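ADP-ribose pyrophosphatase (Streptococcus suis, PDB 3O8S) is a Nudix-family hydrolase that probably splits ADP-ribose at its pyrophosphate bond to give AMP and ribose 5-phosphate. Local coordinates at residues 84-87 against 93-96; 86-91 against 181-186; 98-103 against 107-112. All coordinates share one frame; numbering follows the deposited sequence.

Interaction 1 of 3, residues 84-87 against 93-96; sequences LLVQ and WSLP. With EDO (1,2-ethanediol), chain F.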
ATOM      1  N   LEU A  84      14.490 -15.015   2.185  1.00 45.53           N
ATOM      2  CA  LEU A  84      15.283 -14.645   3.362  1.00 46.57           C
ATOM      3  C   LEU A  84      14.381 -14.459   4.613  1.00 49.76           C
ATOM      4  O   LEU A  84      13.428 -13.663   4.605  1.00 48.69           O
ATOM      5  CB  LEU A  84      16.160 -13.395   3.158  1.00 45.77           C
ATOM      6  CG  LEU A  84      16.940 -13.040   4.444  1.00 52.41           C
ATOM      7  CD1 LEU A  84      18.364 -13.567   4.459  1.00 51.82           C
ATOM      8  CD2 LEU A  84      16.774 -11.610   4.825  1.00 56.36           C
ATOM      9  N   LEU A  85      14.728 -15.161   5.692  1.00 46.61           N
ATOM     10  CA  LEU A  85      14.024 -15.071   6.980  1.00 47.31           C
ATOM     11  C   LEU A  85      15.017 -14.749   8.072  1.00 54.21           C
ATOM     12  O   LEU A  85      16.178 -15.157   7.989  1.00 54.10           O
ATOM     13  CB  LEU A  85      13.241 -16.360   7.324  1.00 48.26           C
ATOM     14  CG  LEU A  85      12.148 -16.776   6.324  1.00 50.29           C
ATOM     15  CD1 LEU A  85      11.729 -18.191   6.540  1.00 52.20           C
ATOM     16  CD2 LEU A  85      10.953 -15.829   6.332  1.00 49.32           C
ATOM     17  N   VAL A  86      14.569 -13.978   9.071  1.00 52.48           N
ATOM     18  CA  VAL A  86      15.370 -13.592  10.226  1.00 54.14           C
ATOM     19  C   VAL A  86      14.749 -14.216  11.471  1.00 62.78           C
ATOM     20  O   VAL A  86      13.517 -14.308  11.579  1.00 62.81           O
ATOM     21  CB  VAL A  86      15.594 -12.062  10.367  1.00 56.84           C
ATOM     22  CG1 VAL A  86      16.553 -11.550   9.290  1.00 54.27           C
ATOM     23  CG2 VAL A  86      14.280 -11.277  10.350  1.00 55.74           C
ATOM     24  N   GLN A  87      15.601 -14.682  12.386  1.00 62.44           N
ATOM     25  CA  GLN A  87      15.158 -15.333  13.614  1.00 65.02           C
ATOM     26  C   GLN A  87      15.242 -14.378  14.790  1.00 72.96           C
ATOM     27  O   GLN A  87      16.250 -13.680  14.953  1.00 72.98           O
ATOM     28  CB  GLN A  87      16.007 -16.579  13.887  1.00 67.84           C
ATOM     29  CG  GLN A  87      15.427 -17.509  14.946  1.00 79.31           C
ATOM     30  CD  GLN A  87      16.370 -18.627  15.301  1.00 85.26           C
ATOM     31  OE1 GLN A  87      17.590 -18.459  15.311  1.00 78.30           O
ATOM     32  NE2 GLN A  87      15.819 -19.790  15.602  1.00 73.34           N
ATOM     33  N   TRP A  93      10.782 -17.403  13.059  1.00 62.83           N
ATOM     34  CA  TRP A  93      11.331 -16.789  11.860  1.00 59.03           C
ATOM     35  C   TRP A  93      10.336 -15.909  11.143  1.00 62.05           C
ATOM     36  O   TRP A  93       9.128 -16.198  11.080  1.00 62.84           O
ATOM     37  CB  TRP A  93      11.860 -17.868  10.918  1.00 57.23           C
ATOM     38  CG  TRP A  93      12.988 -18.667  11.518  1.00 60.29           C
ATOM     39  CD1 TRP A  93      12.887 -19.641  12.472  1.00 66.51           C
ATOM     40  CD2 TRP A  93      14.384 -18.538  11.221  1.00 59.14           C
ATOM     41  NE1 TRP A  93      14.128 -20.148  12.762  1.00 67.32           N
ATOM     42  CE2 TRP A  93      15.067 -19.505  11.994  1.00 66.03           C
ATOM     43  CE3 TRP A  93      15.125 -17.732  10.338  1.00 57.52           C
ATOM     44  CZ2 TRP A  93      16.461 -19.648  11.955  1.00 65.78           C
ATOM     45  CZ3 TRP A  93      16.500 -17.877  10.291  1.00 59.63           C
ATOM     46  CH2 TRP A  93      17.158 -18.825  11.097  1.00 63.40           C
ATOM     47  N   SER A  94      10.844 -14.799  10.617  1.00 54.91           N
ATOM     48  CA  SER A  94       9.983 -13.873   9.918  1.00 51.62           C
ATOM     49  C   SER A  94      10.757 -13.103   8.849  1.00 53.52           C
ATOM     50  O   SER A  94      11.987 -13.087   8.836  1.00 53.21           O
ATOM     51  CB  SER A  94       9.315 -12.909  10.905  1.00 53.02           C
ATOM     52  OG  SER A  94      10.240 -12.106  11.619  1.00 57.22           O
ATOM     53  N   LEU A  95      10.024 -12.488   7.944  1.00 50.13           N
ATOM     54  CA  LEU A  95      10.597 -11.605   6.950  1.00 49.52           C
ATOM     55  C   LEU A  95      11.133 -10.379   7.666  1.00 54.79           C
ATOM     56  O   LEU A  95      10.477  -9.913   8.621  1.00 54.27           O
ATOM     57  CB  LEU A  95       9.521 -11.153   5.937  1.00 47.82           C
ATOM     58  CG  LEU A  95       8.858 -12.190   5.058  1.00 51.18           C
ATOM     59  CD1 LEU A  95       7.740 -11.543   4.246  1.00 49.12           C
ATOM     60  CD2 LEU A  95       9.869 -12.832   4.147  1.00 51.60           C
ATOM     61  N   PRO A  96      12.265  -9.793   7.220  1.00 51.20           N
ATOM     62  CA  PRO A  96      12.721  -8.546   7.856  1.00 52.50           C
ATOM     63  C   PRO A  96      11.619  -7.495   7.730  1.00 57.19           C
ATOM     64  O   PRO A  96      10.873  -7.481   6.744  1.00 54.08           O
ATOM     65  CB  PRO A  96      13.982  -8.171   7.058  1.00 53.05           C
ATOM     66  CG  PRO A  96      14.451  -9.463   6.489  1.00 56.47           C
ATOM     67  CD  PRO A  96      13.187 -10.213   6.146  1.00 51.26           C
TER
HETATM   68  C1  EDO F 210      12.399  -8.907  13.435  1.00 66.10           C
HETATM   69  O1  EDO F 210      12.055  -7.692  14.110  1.00 71.21           O
HETATM   70  C2  EDO F 210      11.551  -9.034  12.179  1.00 62.76           C
HETATM   71  O2  EDO F 210      10.316  -9.683  12.488  1.00 64.76           O
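Gln87 lies across one face of the Trp93 indole. Gln87 CB sits almost straight above the six-membered ring of Trp93, 3.5 Å from its centroid, in a CH-pi contact. With CG anti to the backbone N (chi1 -166°), the extended chain runs on across the ring, and the amide tilts 29° from the ring plane. Gln87 NE2 and Trp93 NE1 come within 3.3 Å, but both are donors and do not bond. Leu85 C approaches the ring edge in plane, and Leu85 CB meets Trp93 CE3 at 3.8 Å. Further along, the CG bump of Pro96 fits between Leu84 CD2 at 3.6 Å and Val86 CG1 at 4.1 Å. Leu85 CD2 meets Leu95 CD2, and both leucines also pack on Leu189 of helix 186-197. Val86 and Ser94 form an antiparallel hydrogen-bonded pair of the hairpin 82-87/93-99. Val86 N gives a nearly straight bond to Ser94 O at 2.7 Å, and Ser94 N returns one to Val86 O at 2.9 Å. Ser94 OG is hydrogen-bonded to O2 of a 1,2-ethanediol. The two backbone bonds thus set the register, while apolar packing and the CH-pi contact join the side chains.

Interaction 2 of 3, residues 86-91 against 181-186; sequences VQENDG and LGKNTA. With EDO (1,2-ethanediol), chain F.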
ATOM      1  N   VAL A  86      14.569 -13.978   9.071  1.00 52.48           N
ATOM      2  CA  VAL A  86      15.370 -13.592  10.226  1.00 54.14           C
ATOM      3  C   VAL A  86      14.749 -14.216  11.471  1.00 62.78           C
ATOM      4  O   VAL A  86      13.517 -14.308  11.579  1.00 62.81           O
ATOM      5  CB  VAL A  86      15.594 -12.062  10.367  1.00 56.84           C
ATOM      6  CG1 VAL A  86      16.553 -11.550   9.290  1.00 54.27           C
ATOM      7  CG2 VAL A  86      14.280 -11.277  10.350  1.00 55.74           C
ATOM      8  N   GLN A  87      15.601 -14.682  12.386  1.00 62.44           N
ATOM      9  CA  GLN A  87      15.158 -15.333  13.614  1.00 65.02           C
ATOM     10  C   GLN A  87      15.242 -14.378  14.790  1.00 72.96           C
ATOM     11  O   GLN A  87      16.250 -13.680  14.953  1.00 72.98           O
ATOM     12  CB  GLN A  87      16.007 -16.579  13.887  1.00 67.84           C
ATOM     13  CG  GLN A  87      15.427 -17.509  14.946  1.00 79.31           C
ATOM     14  CD  GLN A  87      16.370 -18.627  15.301  1.00 85.26           C
ATOM     15  OE1 GLN A  87      17.590 -18.459  15.311  1.00 78.30           O
ATOM     16  NE2 GLN A  87      15.819 -19.790  15.602  1.00 73.34           N
ATOM     17  N   GLU A  88      14.198 -14.399  15.646  1.00 71.25           N
ATOM     18  CA  GLU A  88      14.104 -13.574  16.841  1.00 72.93           C
ATOM     19  C   GLU A  88      14.415 -14.395  18.100  1.00 80.35           C
ATOM     20  O   GLU A  88      14.489 -15.622  18.014  1.00 80.29           O
ATOM     21  CB  GLU A  88      12.714 -12.937  16.923  1.00 73.40           C
ATOM     22  CG  GLU A  88      12.564 -11.751  15.997  1.00 76.74           C
ATOM     23  CD  GLU A  88      11.158 -11.196  15.956  1.00 93.64           C
ATOM     24  OE1 GLU A  88      10.275 -11.858  15.366  1.00 82.10           O
ATOM     25  OE2 GLU A  88      10.944 -10.084  16.492  1.00 87.15           O
ATOM     26  N   ASN A  89      14.601 -13.714  19.264  1.00 80.36           N
ATOM     27  CA  ASN A  89      14.942 -14.328  20.569  1.00 85.22           C
ATOM     28  C   ASN A  89      14.069 -15.551  20.922  1.00 90.16           C
ATOM     29  O   ASN A  89      14.590 -16.517  21.473  1.00 93.28           O
ATOM     30  CB  ASN A  89      14.846 -13.303  21.711  1.00 91.09           C
ATOM     31  CG  ASN A  89      15.930 -12.248  21.735  1.00122.35           C
ATOM     32  OD1 ASN A  89      16.925 -12.303  21.003  1.00116.58           O
ATOM     33  ND2 ASN A  89      15.762 -11.258  22.601  1.00118.71           N
ATOM     34  N   ASP A  90      12.766 -15.514  20.573  1.00 83.53           N
ATOM     35  CA  ASP A  90      11.792 -16.581  20.803  1.00 84.12           C
ATOM     36  C   ASP A  90      11.954 -17.809  19.853  1.00 85.55           C
ATOM     37  O   ASP A  90      11.184 -18.763  19.958  1.00 86.44           O
ATOM     38  CB  ASP A  90      10.369 -16.016  20.693  1.00 85.38           C
ATOM     39  CG  ASP A  90      10.119 -15.158  19.464  1.00 97.15           C
ATOM     40  OD1 ASP A  90      10.672 -14.037  19.398  1.00 98.70           O
ATOM     41  OD2 ASP A  90       9.325 -15.579  18.604  1.00 99.23           O
ATOM     42  N   GLY A  91      12.944 -17.775  18.962  1.00 79.59           N
ATOM     43  CA  GLY A  91      13.227 -18.851  18.010  1.00 78.00           C
ATOM     44  C   GLY A  91      12.353 -18.927  16.763  1.00 76.12           C
ATOM     45  O   GLY A  91      12.484 -19.876  15.983  1.00 73.88           O
ATOM     46  N   LEU A 181       3.700 -16.474  12.802  1.00 62.59           N
ATOM     47  CA  LEU A 181       2.497 -16.419  11.959  1.00 60.74           C
ATOM     48  C   LEU A 181       1.772 -15.068  11.997  1.00 64.43           C
ATOM     49  O   LEU A 181       1.260 -14.642  10.952  1.00 61.21           O
ATOM     50  CB  LEU A 181       1.529 -17.572  12.267  1.00 63.00           C
ATOM     51  CG  LEU A 181       2.094 -18.988  11.982  1.00 67.95           C
ATOM     52  CD1 LEU A 181       1.217 -20.069  12.577  1.00 71.03           C
ATOM     53  CD2 LEU A 181       2.347 -19.221  10.468  1.00 66.03           C
ATOM     54  N   GLY A 182       1.805 -14.379  13.145  1.00 62.76           N
ATOM     55  CA  GLY A 182       1.245 -13.034  13.290  1.00 62.23           C
ATOM     56  C   GLY A 182       1.942 -12.027  12.379  1.00 65.12           C
ATOM     57  O   GLY A 182       1.340 -11.032  11.966  1.00 65.44           O
ATOM     58  N   LYS A 183       3.213 -12.305  12.029  1.00 58.84           N
ATOM     59  CA  LYS A 183       4.040 -11.472  11.155  1.00 55.40           C
ATOM     60  C   LYS A 183       3.932 -11.915   9.703  1.00 56.16           C
ATOM     61  O   LYS A 183       3.805 -11.065   8.827  1.00 54.08           O
ATOM     62  CB  LYS A 183       5.507 -11.483  11.611  1.00 57.52           C
ATOM     63  CG  LYS A 183       5.710 -10.629  12.843  1.00 62.58           C
ATOM     64  CD  LYS A 183       7.126 -10.632  13.325  1.00 62.28           C
ATOM     65  CE  LYS A 183       7.226  -9.681  14.484  1.00 63.27           C
ATOM     66  NZ  LYS A 183       8.567  -9.706  15.089  1.00 64.79           N
ATOM     67  N   ASN A 184       3.967 -13.233   9.441  1.00 53.07           N
ATOM     68  CA  ASN A 184       3.865 -13.760   8.080  1.00 51.26           C
ATOM     69  C   ASN A 184       3.436 -15.225   8.074  1.00 56.71           C
ATOM     70  O   ASN A 184       4.061 -16.048   8.730  1.00 57.05           O
ATOM     71  CB  ASN A 184       5.210 -13.594   7.304  1.00 45.98           C
ATOM     72  CG  ASN A 184       6.448 -13.790   8.166  1.00 67.96           C
ATOM     73  OD1 ASN A 184       7.224 -12.866   8.374  1.00 58.68           O
ATOM     74  ND2 ASN A 184       6.634 -14.970   8.743  1.00 64.75           N
ATOM     75  N   THR A 185       2.384 -15.546   7.310  1.00 53.38           N
ATOM     76  CA  THR A 185       1.910 -16.919   7.116  1.00 54.45           C
ATOM     77  C   THR A 185       2.695 -17.551   5.949  1.00 58.29           C
ATOM     78  O   THR A 185       3.319 -16.824   5.158  1.00 54.52           O
ATOM     79  CB  THR A 185       0.395 -16.930   6.813  1.00 57.00           C
ATOM     80  OG1 THR A 185       0.180 -16.175   5.624  1.00 55.87           O
ATOM     81  CG2 THR A 185      -0.465 -16.374   7.957  1.00 50.59           C
ATOM     82  N   ALA A 186       2.626 -18.896   5.811  1.00 58.18           N
ATOM     83  CA  ALA A 186       3.261 -19.632   4.701  1.00 56.92           C
ATOM     84  C   ALA A 186       2.644 -19.171   3.353  1.00 58.54           C
ATOM     85  O   ALA A 186       3.357 -18.992   2.358  1.00 57.27           O
ATOM     86  CB  ALA A 186       3.078 -21.135   4.905  1.00 60.29           C
TER
HETATM   87  C1  EDO F 210      12.399  -8.907  13.435  1.00 66.10           C
HETATM   88  O1  EDO F 210      12.055  -7.692  14.110  1.00 71.21           O
HETATM   89  C2  EDO F 210      11.551  -9.034  12.179  1.00 62.76           C
HETATM   90  O2  EDO F 210      10.316  -9.683  12.488  1.00 64.76           O
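Glu88 and Lys183 reach for each other from opposite directions and meet in a salt bridge. Lys183 NZ donates to Glu88 OE1 at 2.8 Å. It approaches that oxygen on its syn side, 18° out of the carboxylate plane, and stands equally near Glu88 OE2. The ammonium therefore sits in the fork of the carboxylate. Both chains are extended beyond CG. In Lys183 the last three torsions are all close to 180°, which carries NZ the full length of the side chain away from its loop. Lys183 NZ also donates to O2 of a 1,2-ethanediol at 3.1 Å. This molecule probably comes from the crystallisation liquor. Its O1 lies 3.6 Å from Glu88 OE2, so the diol flanks the ion pair.

The next shell sets the two backbones. Glu88 opens a type I beta turn, closed by Gly91 N to Glu88 O at 2.8 Å. The turn ends at Gly91, whose positive phi, 79°, suits a glycine. Gln87 NE2 adds a weak bond of 3.4 Å to Gly91 O. On the other side, residues 181-183 have helical backbone angles without the regular bonds. Lys183 makes a cation-pi contact with Tyr180, and its carbonyl accepts a bond from Lys147 NZ. Asn184 OD1 receives Leu95 N.

The salt bridge lies at the surface and joins residues 95 positions apart. It ties the turn between strands 82-87 and 93-99 to the loop that follows strand 167-171. That loop runs straight into helix 186-197, where Thr185 is the N-cap and its side chain caps a backbone N just inside the helix.

Interaction 3 of 3, residues 98-103 against 107-112; sequences GWCDVD and KDNVVK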
ATOM      1  N   GLY A  98       8.862  -4.655  10.204  1.00 58.16           N
ATOM      2  CA  GLY A  98       8.364  -4.054  11.426  1.00 61.43           C
ATOM      3  C   GLY A  98       7.552  -2.820  11.137  1.00 69.95           C
ATOM      4  O   GLY A  98       7.271  -2.495   9.975  1.00 66.74           O
ATOM      5  N   TRP A  99       7.159  -2.141  12.202  1.00 75.00           N
ATOM      6  CA  TRP A  99       6.338  -0.946  12.124  1.00 77.90           C
ATOM      7  C   TRP A  99       7.109   0.188  11.501  1.00 80.56           C
ATOM      8  O   TRP A  99       8.290   0.394  11.790  1.00 82.18           O
ATOM      9  CB  TRP A  99       5.777  -0.571  13.490  1.00 81.89           C
ATOM     10  CG  TRP A  99       4.682  -1.496  13.929  1.00 84.44           C
ATOM     11  CD1 TRP A  99       3.506  -1.744  13.283  1.00 85.86           C
ATOM     12  CD2 TRP A  99       4.659  -2.286  15.124  1.00 87.56           C
ATOM     13  NE1 TRP A  99       2.752  -2.644  14.000  1.00 87.20           N
ATOM     14  CE2 TRP A  99       3.430  -2.986  15.141  1.00 91.66           C
ATOM     15  CE3 TRP A  99       5.566  -2.478  16.184  1.00 92.00           C
ATOM     16  CZ2 TRP A  99       3.080  -3.861  16.177  1.00 93.89           C
ATOM     17  CZ3 TRP A  99       5.221  -3.346  17.210  1.00 96.55           C
ATOM     18  CH2 TRP A  99       3.987  -4.019  17.207  1.00 97.19           C
ATOM     19  N   CYS A 100       6.439   0.864  10.579  1.00 74.49           N
ATOM     20  CA  CYS A 100       6.986   1.937   9.784  1.00 74.21           C
ATOM     21  C   CYS A 100       7.282   3.150  10.642  1.00 83.15           C
ATOM     22  O   CYS A 100       6.394   3.667  11.318  1.00 85.28           O
ATOM     23  CB  CYS A 100       6.044   2.278   8.632  1.00 72.54           C
ATOM     24  SG  CYS A 100       6.751   3.403   7.405  1.00 75.88           S
ATOM     25  N   ASP A 101       8.555   3.578  10.635  1.00 81.29           N
ATOM     26  CA  ASP A 101       9.033   4.771  11.332  1.00 85.05           C
ATOM     27  C   ASP A 101       8.188   5.958  10.864  1.00 90.30           C
ATOM     28  O   ASP A 101       7.912   6.081   9.664  1.00 88.48           O
ATOM     29  CB  ASP A 101      10.523   4.987  11.033  1.00 87.07           C
ATOM     30  CG  ASP A 101      11.225   5.856  12.040  1.00102.98           C
ATOM     31  OD1 ASP A 101      11.083   7.096  11.955  1.00105.71           O
ATOM     32  OD2 ASP A 101      11.938   5.301  12.900  1.00111.83           O
ATOM     33  N   VAL A 102       7.712   6.771  11.814  1.00 89.61           N
ATOM     34  CA  VAL A 102       6.812   7.906  11.572  1.00 90.58           C
ATOM     35  C   VAL A 102       7.385   8.882  10.526  1.00 90.75           C
ATOM     36  O   VAL A 102       6.632   9.337   9.671  1.00 90.04           O
ATOM     37  CB  VAL A 102       6.432   8.663  12.879  1.00100.22           C
ATOM     38  CG1 VAL A 102       5.114   9.412  12.709  1.00101.32           C
ATOM     39  CG2 VAL A 102       6.352   7.717  14.078  1.00101.21           C
ATOM     40  N   ASP A 103       8.692   9.166  10.567  1.00 85.29           N
ATOM     41  CA  ASP A 103       9.334  10.122   9.662  1.00 84.96           C
ATOM     42  C   ASP A 103       9.886   9.477   8.387  1.00 82.69           C
ATOM     43  O   ASP A 103      10.487  10.177   7.572  1.00 83.03           O
ATOM     44  CB  ASP A 103      10.458  10.880  10.403  1.00 91.43           C
ATOM     45  CG  ASP A 103       9.987  11.734  11.569  1.00108.01           C
ATOM     46  OD1 ASP A 103       8.759  11.763  11.831  1.00108.92           O
ATOM     47  OD2 ASP A 103      10.843  12.370  12.223  1.00119.52           O
ATOM     48  N   LYS A 107       9.209   2.531   1.525  1.00 48.64           N
ATOM     49  CA  LYS A 107      10.430   2.087   0.854  1.00 47.99           C
ATOM     50  C   LYS A 107      11.653   2.309   1.728  1.00 54.59           C
ATOM     51  O   LYS A 107      12.386   1.347   1.943  1.00 54.59           O
ATOM     52  CB  LYS A 107      10.572   2.812  -0.493  1.00 50.28           C
ATOM     53  CG  LYS A 107      11.814   2.510  -1.302  1.00 61.03           C
ATOM     54  CD  LYS A 107      11.747   3.131  -2.701  1.00 67.13           C
ATOM     55  CE  LYS A 107      10.950   2.292  -3.683  1.00 75.36           C
ATOM     56  NZ  LYS A 107      10.979   2.842  -5.068  1.00 85.03           N
ATOM     57  N   ASP A 108      11.866   3.545   2.269  1.00 53.35           N
ATOM     58  CA  ASP A 108      13.039   3.842   3.096  1.00 55.17           C
ATOM     59  C   ASP A 108      13.049   2.967   4.337  1.00 59.52           C
ATOM     60  O   ASP A 108      14.110   2.466   4.738  1.00 60.09           O
ATOM     61  CB  ASP A 108      13.099   5.342   3.482  1.00 60.53           C
ATOM     62  CG  ASP A 108      13.321   6.294   2.314  1.00 74.03           C
ATOM     63  OD1 ASP A 108      13.920   5.865   1.300  1.00 74.78           O
ATOM     64  OD2 ASP A 108      12.897   7.469   2.416  1.00 80.44           O
ATOM     65  N   ASN A 109      11.860   2.767   4.928  1.00 54.65           N
ATOM     66  CA  ASN A 109      11.677   1.963   6.121  1.00 55.59           C
ATOM     67  C   ASN A 109      12.061   0.475   5.889  1.00 57.43           C
ATOM     68  O   ASN A 109      12.827  -0.047   6.699  1.00 57.02           O
ATOM     69  CB  ASN A 109      10.247   2.088   6.625  1.00 58.79           C
ATOM     70  CG  ASN A 109      10.074   1.603   8.022  1.00 74.88           C
ATOM     71  OD1 ASN A 109      10.393   2.292   8.992  1.00 68.41           O
ATOM     72  ND2 ASN A 109       9.565   0.397   8.150  1.00 69.56           N
ATOM     73  N   VAL A 110      11.578  -0.193   4.796  1.00 52.25           N
ATOM     74  CA  VAL A 110      11.933  -1.613   4.557  1.00 51.34           C
ATOM     75  C   VAL A 110      13.429  -1.788   4.333  1.00 53.36           C
ATOM     76  O   VAL A 110      14.011  -2.697   4.903  1.00 53.61           O
ATOM     77  CB  VAL A 110      11.162  -2.384   3.438  1.00 52.87           C
ATOM     78  CG1 VAL A 110       9.810  -2.829   3.902  1.00 52.24           C
ATOM     79  CG2 VAL A 110      11.091  -1.632   2.121  1.00 51.70           C
ATOM     80  N   VAL A 111      14.028  -0.950   3.485  1.00 49.35           N
ATOM     81  CA  VAL A 111      15.456  -0.979   3.161  1.00 49.30           C
ATOM     82  C   VAL A 111      16.317  -0.828   4.438  1.00 56.97           C
ATOM     83  O   VAL A 111      17.304  -1.552   4.579  1.00 57.99           O
ATOM     84  CB  VAL A 111      15.798   0.104   2.103  1.00 51.71           C
ATOM     85  CG1 VAL A 111      17.307   0.232   1.889  1.00 51.89           C
ATOM     86  CG2 VAL A 111      15.083  -0.187   0.784  1.00 48.74           C
ATOM     87  N   LYS A 112      15.961   0.117   5.341  1.00 54.58           N
ATOM     88  CA  LYS A 112      16.709   0.340   6.577  1.00 57.24           C
ATOM     89  C   LYS A 112      16.530  -0.852   7.523  1.00 59.82           C
ATOM     90  O   LYS A 112      17.491  -1.261   8.170  1.00 60.78           O
ATOM     91  CB  LYS A 112      16.296   1.659   7.274  1.00 62.80           C
TER
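Asn109 OD1 accepts the backbone N-H of Asp101 at 2.8 Å. The bond is nearly straight at hydrogen (171°), but the donor stands well above the carbonyl plane, 53° out of it, and so not on a lone pair. Asn109 CG is anti to its own backbone N (chi1 -164°), which swings the amide off the helix toward the loop. The other end of that amide, ND2, packs 3.4 Å from Cys100 CA and is hydrogen-bonded to Thr73 OG1 on strand 70-79. The amide so links helix, loop and sheet. Cys100 SG rests against Asn109 CB at 3.8 Å. The segments fall in the loop and helix of the Nudix box, which begins at Gly98 in this sequence and matches the family pattern only in part. In this family that motif usually carries the acidic metal ligands for diphosphate hydrolysis. Gly98 has backbone angles at which a CB would strike the carbonyl of the preceding residue. Within the loop, Asp103 N makes a weak bond of 3.5 Å to Asp101 OD1. The second subunit lies close by. Asp108 OD2 forms a salt bridge with Lys135 of that subunit, and Cys100 packs on its Pro69.

Interaction 1 is buried and combines backbone pairing with apolar and CH-pi packing. Interaction 2 is a single ion pair at the surface, and interaction 3 is a partly buried side-chain-to-backbone bond. Interactions 1 and 2 share Val86 and Gln87 and lie about 6 Å apart, centre to centre. Asn184 connects the two contacts, and both touch the same diol. Interaction 3 uses the far end of strand 93-99, about 16 Å from interaction 1 between centres. Along the chain it is nested within the loop closed by interaction 2, yet the two do not touch. Of the three, only interaction 3 borders the second subunit.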